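Local coordinates for metallo-carboxypeptidase (Pseudomonas aeruginosa, PDB 4A39), which is a cytosolic zinc-dependent carboxypeptidase of the M14 peptidase family, probably cleaving residues from the C-terminal ends of peptide or protein chains, at residues 57-62 with 112-118; 148-153 with 252-256; 311-315 with 354-359. One frame throughout, in Å; residues are numbered along the deposited sequence.

Contact 1 of 3, residues 57-62 with 112-118; sequences EGMAPA and EPEESEV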
loop_
_atom_site.group_PDB
_atom_site.type_symbol
_atom_site.label_atom_id
_atom_site.label_comp_id
_atom_site.label_asym_id
_atom_site.label_seq_id
_atom_site.Cartn_x
_atom_site.Cartn_y
_atom_site.Cartn_z
ATOM N N GLU A 57 25.113 -10.519 -4.275
ATOM C CA GLU A 57 26.071 -11.111 -3.352
ATOM C C GLU A 57 27.428 -11.227 -4.033
ATOM O O GLU A 57 27.513 -11.229 -5.261
ATOM C CB GLU A 57 25.582 -12.495 -2.894
ATOM C CG GLU A 57 24.191 -12.473 -2.280
ATOM C CD GLU A 57 23.639 -13.857 -1.967
ATOM O OE1 GLU A 57 24.080 -14.848 -2.588
ATOM O OE2 GLU A 57 22.738 -13.944 -1.103
ATOM N N GLY A 58 28.484 -11.300 -3.231
ATOM C CA GLY A 58 29.831 -11.423 -3.766
ATOM C C GLY A 58 30.408 -10.167 -4.403
ATOM O O GLY A 58 31.272 -10.253 -5.275
ATOM N N MET A 59 29.946 -8.995 -3.974
ATOM C CA MET A 59 30.454 -7.749 -4.540
ATOM C C MET A 59 31.844 -7.426 -4.005
ATOM O O MET A 59 32.139 -7.656 -2.829
ATOM C CB MET A 59 29.508 -6.587 -4.223
ATOM C CG MET A 59 28.093 -6.767 -4.740
ATOM S SD MET A 59 27.090 -5.300 -4.441
ATOM C CE MET A 59 26.852 -5.418 -2.687
ATOM N N ALA A 60 32.694 -6.889 -4.874
ATOM C CA ALA A 60 34.055 -6.532 -4.488
ATOM C C ALA A 60 34.056 -5.231 -3.691
ATOM O O ALA A 60 33.193 -4.377 -3.883
ATOM C CB ALA A 60 34.930 -6.391 -5.730
ATOM N N PRO A 61 35.029 -5.066 -2.780
ATOM C CA PRO A 61 35.128 -3.859 -1.954
ATOM C C PRO A 61 35.697 -2.661 -2.708
ATOM O O PRO A 61 36.393 -2.823 -3.712
ATOM C CB PRO A 61 36.044 -4.303 -0.821
ATOM C CG PRO A 61 37.006 -5.198 -1.543
ATOM C CD PRO A 61 36.083 -6.032 -2.420
ATOM N N ALA A 62 35.396 -1.462 -2.210
ATOM C CA ALA A 62 35.878 -0.221 -2.809
ATOM C C ALA A 62 35.664 -0.251 -4.312
ATOM O O ALA A 62 36.555 0.100 -5.086
ATOM C CB ALA A 62 37.363 -0.034 -2.493
ATOM N N GLU A 112 28.504 2.242 -4.106
ATOM C CA GLU A 112 29.810 1.661 -3.819
ATOM C C GLU A 112 29.494 1.002 -2.479
ATOM O O GLU A 112 29.569 1.644 -1.427
ATOM C CB GLU A 112 30.883 2.733 -3.638
ATOM C CG GLU A 112 32.270 2.143 -3.438
ATOM C CD GLU A 112 33.328 3.188 -3.163
ATOM O OE1 GLU A 112 33.371 4.197 -3.893
ATOM O OE2 GLU A 112 34.123 2.993 -2.219
ATOM N N PRO A 113 29.111 -0.288 -2.502
ATOM C CA PRO A 113 28.762 -1.039 -1.292
ATOM C C PRO A 113 29.853 -1.140 -0.223
ATOM O O PRO A 113 31.012 -1.383 -0.521
ATOM C CB PRO A 113 28.350 -2.402 -1.846
ATOM C CG PRO A 113 29.250 -2.564 -3.027
ATOM C CD PRO A 113 29.205 -1.187 -3.669
ATOM N N GLU A 114 29.452 -0.937 1.029
ATOM C CA GLU A 114 30.380 -1.023 2.157
ATOM C C GLU A 114 30.510 -2.469 2.640
ATOM O O GLU A 114 31.416 -2.803 3.404
ATOM C CB GLU A 114 29.907 -0.112 3.296
ATOM C CG GLU A 114 30.049 1.374 2.998
ATOM C CD GLU A 114 31.494 1.771 2.720
ATOM O OE1 GLU A 114 32.399 1.291 3.439
ATOM O OE2 GLU A 114 31.731 2.572 1.792
ATOM N N GLU A 115 29.600 -3.318 2.167
ATOM C CA GLU A 115 29.564 -4.739 2.512
ATOM C C GLU A 115 29.443 -5.511 1.212
ATOM O O GLU A 115 29.124 -4.932 0.177
ATOM C CB GLU A 115 28.370 -5.036 3.444
ATOM C CG GLU A 115 28.453 -4.283 4.766
ATOM C CD GLU A 115 27.324 -4.591 5.733
ATOM O OE1 GLU A 115 26.351 -5.262 5.342
ATOM O OE2 GLU A 115 27.411 -4.138 6.894
ATOM N N SER A 116 29.713 -6.818 1.254
ATOM C CA SER A 116 29.683 -7.671 0.065
ATOM C C SER A 116 28.290 -8.028 -0.475
ATOM O O SER A 116 28.157 -8.527 -1.587
ATOM C CB SER A 116 30.487 -8.949 0.297
ATOM O OG SER A 116 29.838 -9.762 1.251
ATOM N N GLU A 117 27.250 -7.769 0.315
ATOM C CA GLU A 117 25.911 -8.061 -0.172
ATOM C C GLU A 117 24.933 -6.933 0.123
ATOM O O GLU A 117 25.015 -6.273 1.164
ATOM C CB GLU A 117 25.402 -9.388 0.392
ATOM C CG GLU A 117 25.026 -9.403 1.858
ATOM C CD GLU A 117 24.346 -10.710 2.246
ATOM O OE1 GLU A 117 24.925 -11.786 1.974
ATOM O OE2 GLU A 117 23.234 -10.662 2.814
ATOM N N VAL A 118 24.010 -6.708 -0.805
ATOM C CA VAL A 118 23.017 -5.659 -0.647
ATOM C C VAL A 118 21.750 -6.019 -1.416
ATOM O O VAL A 118 21.792 -6.792 -2.374
ATOM C CB VAL A 118 23.569 -4.310 -1.177
ATOM C CG1 VAL A 118 23.643 -4.333 -2.699
ATOM C CG2 VAL A 118 22.711 -3.170 -0.684
HETATM O O HOH W 1 32.320 -1.824 -3.046
#
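Met59 reaches across to Pro113 and Val118 where two loops meet beside the N-terminal β-sheet of this cytosolic carboxypeptidase. The loops adjoin neighbouring antiparallel strands: residues 57-62 continue from strand 53-57, while the loop at 112-118 leads into strand 118-121. The touching is done by the end of the thioether. With CG anti to the carbonyl carbon (chi1 -59°), the Met59 chain runs out extended and then bends at its last torsion, which brings CE up against both Pro113 and Val118. Met59 CE sits 3.5 Å from Pro113 CB and 3.4 Å from Val118 CG1, both closer than usual carbon-carbon contact, and SD lies against Pro113 CG.

The backbone of Met59 is tied to the second loop as well. Met59 N donates to Ser116 O at 3.0 Å, a nearly straight bond (164°) that arrives in the carbonyl plane on a lone pair. The carbonyl oxygen of Ser116 also packs against CB and CG of Met59. Gly58, just ahead of Met59, turns the chain with a positive phi (73°).

Toward its ends the contact is exposed and carries carboxylates. Glu112 extends its chain to set OE2 in van der Waals contact with Ala62 CA, at 3.7 Å. Between the loops one water spans two backbone acceptors, lying 2.8 Å from Ala60 O and 2.9 Å from Pro113 O.

In the next shell, His65 of strand 65-69 touches both Met59 and Pro113. The carboxylates of Glu57 and Glu117 come near each other without touching, an arrangement probably eased by the salt bridge from Glu57 OE2 to Arg17 NH2.

Contact 2 of 3, residues 148-153 with 252-256; sequences AVGTSV and PEVWF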
loop_
_atom_site.group_PDB
_atom_site.type_symbol
_atom_site.label_atom_id
_atom_site.label_comp_id
_atom_site.label_asym_id
_atom_site.label_seq_id
_atom_site.Cartn_x
_atom_site.Cartn_y
_atom_site.Cartn_z
ATOM N N ALA A 148 -13.206 -13.017 10.287
ATOM C CA ALA A 148 -13.401 -13.929 9.169
ATOM C C ALA A 148 -12.088 -14.121 8.427
ATOM O O ALA A 148 -11.115 -13.417 8.683
ATOM C CB ALA A 148 -14.451 -13.365 8.224
ATOM N N VAL A 149 -12.063 -15.075 7.504
ATOM C CA VAL A 149 -10.862 -15.331 6.726
ATOM C C VAL A 149 -11.238 -15.757 5.308
ATOM O O VAL A 149 -12.066 -16.654 5.113
ATOM C CB VAL A 149 -9.973 -16.421 7.399
ATOM C CG1 VAL A 149 -10.701 -17.756 7.443
ATOM C CG2 VAL A 149 -8.654 -16.541 6.665
ATOM N N GLY A 150 -10.651 -15.087 4.321
ATOM C CA GLY A 150 -10.913 -15.411 2.929
ATOM C C GLY A 150 -9.785 -16.257 2.364
ATOM O O GLY A 150 -8.766 -16.466 3.026
ATOM N N THR A 151 -9.953 -16.739 1.137
ATOM C CA THR A 151 -8.940 -17.575 0.510
ATOM C C THR A 151 -8.585 -17.054 -0.877
ATOM O O THR A 151 -9.453 -16.886 -1.734
ATOM C CB THR A 151 -9.433 -19.028 0.403
ATOM O OG1 THR A 151 -9.764 -19.511 1.711
ATOM C CG2 THR A 151 -8.363 -19.918 -0.202
ATOM N N SER A 152 -7.298 -16.795 -1.087
ATOM C CA SER A 152 -6.822 -16.286 -2.367
ATOM C C SER A 152 -6.862 -17.371 -3.437
ATOM O O SER A 152 -7.076 -18.546 -3.142
ATOM C CB SER A 152 -5.388 -15.779 -2.227
ATOM O OG SER A 152 -4.498 -16.868 -2.046
ATOM N N VAL A 153 -6.648 -16.971 -4.683
ATOM C CA VAL A 153 -6.651 -17.916 -5.788
ATOM C C VAL A 153 -5.722 -19.100 -5.523
ATOM O O VAL A 153 -6.073 -20.254 -5.803
ATOM C CB VAL A 153 -6.227 -17.221 -7.098
ATOM C CG1 VAL A 153 -6.029 -18.254 -8.197
ATOM C CG2 VAL A 153 -7.281 -16.205 -7.505
ATOM N N PRO A 252 -11.501 -13.854 -5.785
ATOM C CA PRO A 252 -11.964 -14.293 -4.464
ATOM C C PRO A 252 -11.628 -13.336 -3.328
ATOM O O PRO A 252 -12.358 -13.251 -2.338
ATOM C CB PRO A 252 -11.294 -15.658 -4.300
ATOM C CG PRO A 252 -10.027 -15.508 -5.102
ATOM C CD PRO A 252 -10.516 -14.804 -6.335
ATOM N N GLU A 253 -10.515 -12.625 -3.471
ATOM C CA GLU A 253 -10.087 -11.676 -2.454
ATOM C C GLU A 253 -11.132 -10.574 -2.272
ATOM O O GLU A 253 -11.463 -10.193 -1.149
ATOM C CB GLU A 253 -8.741 -11.065 -2.848
ATOM C CG GLU A 253 -7.614 -12.087 -2.974
ATOM C CD GLU A 253 -7.459 -12.678 -4.374
ATOM O OE1 GLU A 253 -8.309 -12.424 -5.260
ATOM O OE2 GLU A 253 -6.469 -13.408 -4.586
ATOM N N VAL A 254 -11.653 -10.068 -3.383
ATOM C CA VAL A 254 -12.657 -9.010 -3.342
ATOM C C VAL A 254 -14.038 -9.580 -3.018
ATOM O O VAL A 254 -14.818 -8.964 -2.288
ATOM C CB VAL A 254 -12.691 -8.246 -4.688
ATOM C CG1 VAL A 254 -13.902 -7.323 -4.749
ATOM C CG2 VAL A 254 -11.407 -7.430 -4.835
ATOM N N TRP A 255 -14.333 -10.758 -3.556
ATOM C CA TRP A 255 -15.614 -11.417 -3.306
ATOM C C TRP A 255 -15.806 -11.611 -1.801
ATOM O O TRP A 255 -16.900 -11.405 -1.262
ATOM C CB TRP A 255 -15.647 -12.770 -4.029
ATOM C CG TRP A 255 -16.902 -13.554 -3.802
ATOM C CD1 TRP A 255 -17.165 -14.404 -2.765
ATOM C CD2 TRP A 255 -18.077 -13.536 -4.615
ATOM N NE1 TRP A 255 -18.435 -14.917 -2.884
ATOM C CE2 TRP A 255 -19.018 -14.400 -4.012
ATOM C CE3 TRP A 255 -18.428 -12.872 -5.798
ATOM C CZ2 TRP A 255 -20.289 -14.618 -4.551
ATOM C CZ3 TRP A 255 -19.694 -13.089 -6.335
ATOM C CH2 TRP A 255 -20.609 -13.954 -5.711
ATOM N N PHE A 256 -14.727 -12.003 -1.134
ATOM C CA PHE A 256 -14.720 -12.226 0.308
ATOM C C PHE A 256 -15.093 -10.964 1.074
ATOM O O PHE A 256 -16.013 -10.971 1.893
ATOM C CB PHE A 256 -13.327 -12.697 0.748
ATOM C CG PHE A 256 -13.086 -12.604 2.232
ATOM C CD1 PHE A 256 -13.877 -13.314 3.131
ATOM C CD2 PHE A 256 -12.053 -11.815 2.730
ATOM C CE1 PHE A 256 -13.640 -13.240 4.508
ATOM C CE2 PHE A 256 -11.810 -11.734 4.099
ATOM C CZ PHE A 256 -12.606 -12.450 4.989
#
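Helix-on-sheet packing at the rim of the α/β carboxypeptidase fold joins strand 144-151, an outermost strand of the mixed central sheet, to the first turn of helix 252-264. The short segments 148-151 and 252-256 run roughly antiparallel (154°), their axes approaching to 7.6 Å. Phe256 carries the middle of the contact by laying a ring face on the backbone at Gly150. The CA of Gly150 stands 3.5 Å from the centroid of the Phe256 ring and only 9° off the normal, a CH-pi contact made over the face. The amide of Gly150 shares that face, displaced toward the rim, with its N 3.3 Å from Phe256 CZ. Because Gly150 has no side chain to stand between ring and strand, the ring lies directly on the main chain. At the ring edge, Ala148 CB approaches in the plane, 3.8 Å from Phe256 CE1. Ile158 and Leu160 of the adjoining strand 157-163 also touch Phe256, so the ring spans two strands.

At the other end, where the strand gives way to a loop, Pro252 opens the helix. Its CB lies 3.4 Å from Thr151 O, and its CD meets Val153 CG2 at 3.7 Å. A backbone bond of the first helical turn, from Phe256 N to Pro252 O, sets the two residues one turn apart on the same side of the helix.

Glu253 reaches the same loop through a bend at its second torsion (chi2 90°), which swings the carboxylate toward residues 152-153. One oxygen, OE1, bonds to Asn233, while Ser152 OG bonds to Asp223. The other carboxylate oxygen, Glu253 OE2, rests 3.5 Å from Ser152 CB.

Contact 3 of 3, residues 311-315 with 354-359; sequences GEFQI and HDDNPE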
loop_
_atom_site.group_PDB
_atom_site.type_symbol
_atom_site.label_atom_id
_atom_site.label_comp_id
_atom_site.label_asym_id
_atom_site.label_seq_id
_atom_site.Cartn_x
_atom_site.Cartn_y
_atom_site.Cartn_z
ATOM N N GLY A 311 -0.915 14.826 10.194
ATOM C CA GLY A 311 0.127 14.000 9.607
ATOM C C GLY A 311 0.769 14.511 8.337
ATOM O O GLY A 311 0.592 15.662 7.950
ATOM N N GLU A 312 1.544 13.644 7.693
ATOM C CA GLU A 312 2.196 14.007 6.445
ATOM C C GLU A 312 1.143 13.711 5.392
ATOM O O GLU A 312 1.046 12.598 4.876
ATOM C CB GLU A 312 3.446 13.157 6.232
ATOM C CG GLU A 312 4.425 13.236 7.394
ATOM C CD GLU A 312 5.820 12.795 7.009
ATOM O OE1 GLU A 312 6.569 13.622 6.440
ATOM O OE2 GLU A 312 6.165 11.624 7.265
ATOM N N PHE A 313 0.348 14.731 5.093
ATOM C CA PHE A 313 -0.761 14.610 4.157
ATOM C C PHE A 313 -1.075 15.992 3.586
ATOM O O PHE A 313 -1.007 16.989 4.301
ATOM C CB PHE A 313 -1.977 14.074 4.922
ATOM C CG PHE A 313 -3.212 13.907 4.084
ATOM C CD1 PHE A 313 -3.416 12.746 3.349
ATOM C CD2 PHE A 313 -4.163 14.922 4.016
ATOM C CE1 PHE A 313 -4.552 12.592 2.547
ATOM C CE2 PHE A 313 -5.299 14.780 3.221
ATOM C CZ PHE A 313 -5.493 13.613 2.484
ATOM N N GLN A 314 -1.415 16.053 2.304
ATOM C CA GLN A 314 -1.742 17.335 1.692
ATOM C C GLN A 314 -2.917 17.222 0.728
ATOM O O GLN A 314 -3.394 16.121 0.449
ATOM C CB GLN A 314 -0.499 17.929 1.014
ATOM C CG GLN A 314 0.156 17.049 -0.024
ATOM C CD GLN A 314 -0.541 17.121 -1.359
ATOM O OE1 GLN A 314 -0.488 18.142 -2.047
ATOM N NE2 GLN A 314 -1.203 16.040 -1.737
ATOM N N ILE A 315 -3.385 18.359 0.221
ATOM C CA ILE A 315 -4.543 18.369 -0.665
ATOM C C ILE A 315 -4.313 18.844 -2.103
ATOM O O ILE A 315 -4.982 18.382 -3.028
ATOM C CB ILE A 315 -5.655 19.250 -0.060
ATOM C CG1 ILE A 315 -5.982 18.764 1.353
ATOM C CG2 ILE A 315 -6.903 19.211 -0.945
ATOM C CD1 ILE A 315 -6.848 19.717 2.144
ATOM N N HIS A 354 7.647 12.441 0.125
ATOM C CA HIS A 354 6.503 13.316 0.356
ATOM C C HIS A 354 7.244 14.647 0.342
ATOM O O HIS A 354 7.756 15.090 1.368
ATOM C CB HIS A 354 5.887 13.048 1.733
ATOM C CG HIS A 354 4.722 13.933 2.061
ATOM N ND1 HIS A 354 4.714 14.779 3.151
ATOM C CD2 HIS A 354 3.520 14.089 1.457
ATOM C CE1 HIS A 354 3.558 15.416 3.205
ATOM N NE2 HIS A 354 2.816 15.015 2.188
ATOM N N ASP A 355 7.322 15.259 -0.833
ATOM C CA ASP A 355 8.069 16.501 -1.008
ATOM C C ASP A 355 7.756 17.665 -0.080
ATOM O O ASP A 355 8.578 18.566 0.075
ATOM C CB ASP A 355 7.993 16.948 -2.468
ATOM C CG ASP A 355 8.899 16.126 -3.367
ATOM O OD1 ASP A 355 9.580 15.215 -2.846
ATOM O OD2 ASP A 355 8.941 16.389 -4.588
ATOM N N ASP A 356 6.585 17.660 0.545
ATOM C CA ASP A 356 6.250 18.738 1.465
ATOM C C ASP A 356 7.207 18.713 2.660
ATOM O O ASP A 356 7.560 19.763 3.202
ATOM C CB ASP A 356 4.808 18.595 1.944
ATOM C CG ASP A 356 3.826 18.486 0.795
ATOM O OD1 ASP A 356 3.828 17.444 0.113
ATOM O OD2 ASP A 356 3.060 19.447 0.571
ATOM N N ASN A 357 7.615 17.510 3.063
ATOM C CA ASN A 357 8.556 17.308 4.170
ATOM C C ASN A 357 9.677 16.412 3.651
ATOM O O ASN A 357 9.693 15.204 3.913
ATOM C CB ASN A 357 7.882 16.610 5.355
ATOM C CG ASN A 357 6.630 17.318 5.820
ATOM O OD1 ASN A 357 6.550 18.545 5.793
ATOM N ND2 ASN A 357 5.644 16.544 6.267
ATOM N N PRO A 358 10.634 16.991 2.912
ATOM C CA PRO A 358 11.757 16.240 2.344
ATOM C C PRO A 358 12.646 15.505 3.344
ATOM O O PRO A 358 13.092 16.077 4.341
ATOM C CB PRO A 358 12.539 17.309 1.573
ATOM C CG PRO A 358 11.502 18.344 1.253
ATOM C CD PRO A 358 10.704 18.409 2.523
ATOM N N GLU A 359 12.889 14.229 3.060
ATOM C CA GLU A 359 13.757 13.368 3.860
ATOM C C GLU A 359 14.407 12.440 2.826
ATOM O O GLU A 359 14.191 11.229 2.828
ATOM C CB GLU A 359 12.931 12.588 4.897
ATOM C CG GLU A 359 12.382 13.492 6.009
ATOM C CD GLU A 359 11.500 12.781 7.026
ATOM O OE1 GLU A 359 11.650 11.553 7.232
ATOM O OE2 GLU A 359 10.659 13.469 7.646
HETATM O O HOH W 2 3.475 17.366 8.085
#
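The His354 ring lies between two oxygens: on one face Glu312 O, 4.0 Å above the plane, and on the opposite face Asp356 OD1, 3.3 Å above it, both displaced toward the rim. Asn357 ND2 stands at the edge, in plane. A second pair of flat groups, the Glu312 carboxylate and the Asn357 amide, is almost coplanar (15° apart). Asn357 ND2 donates to the anti lone pair of Glu312 OE1 over 3.1 Å, close to straight at 163°.

These residues come from two loops of the catalytic α/β domain, one following helix 294-308, the other following strand 343-350. In the type I β-turn from His354 to Asn357, the side chains of both end residues leave the backbone toward 311-315. The Glu312 chain meets them extended beyond CG (chi2 -161°). Salt bridges from Arg368 to OE1 and from Arg371 to OE2 hold its carboxylate as well.

Gln314 CG makes a packing contact 3.7 Å from Asp356 OD1, an oxygen hydrogen-bonded to His280 ND1. His354 ND1, buried beside Glu312 CB, has no hydrogen-bonding partner in the model. A water accepts from Asn357 ND2 at 2.9 Å and gives a weak bond to Gly311 O.

The three contacts are spread over two parts of the chain and none touches another. Contact 1 belongs to the N-terminal domain and lies away from the zinc site, its centre about 42 Å from that of contact 2 and about 33 Å from that of contact 3. Contacts 2 and 3 share the zinc carboxypeptidase region but flank the centre of the chain from opposite sides, with centres about 34 Å apart. Both stay outside the pocket: the Glu253 side chain lies about 11 Å from that of the zinc ligand His180, and the Phe313 side chain about 8 Å from that of Glu348, the predicted proton donor/acceptor, and about 12 Å from the bound (2-guanidinoethylmercapto)succinic acid.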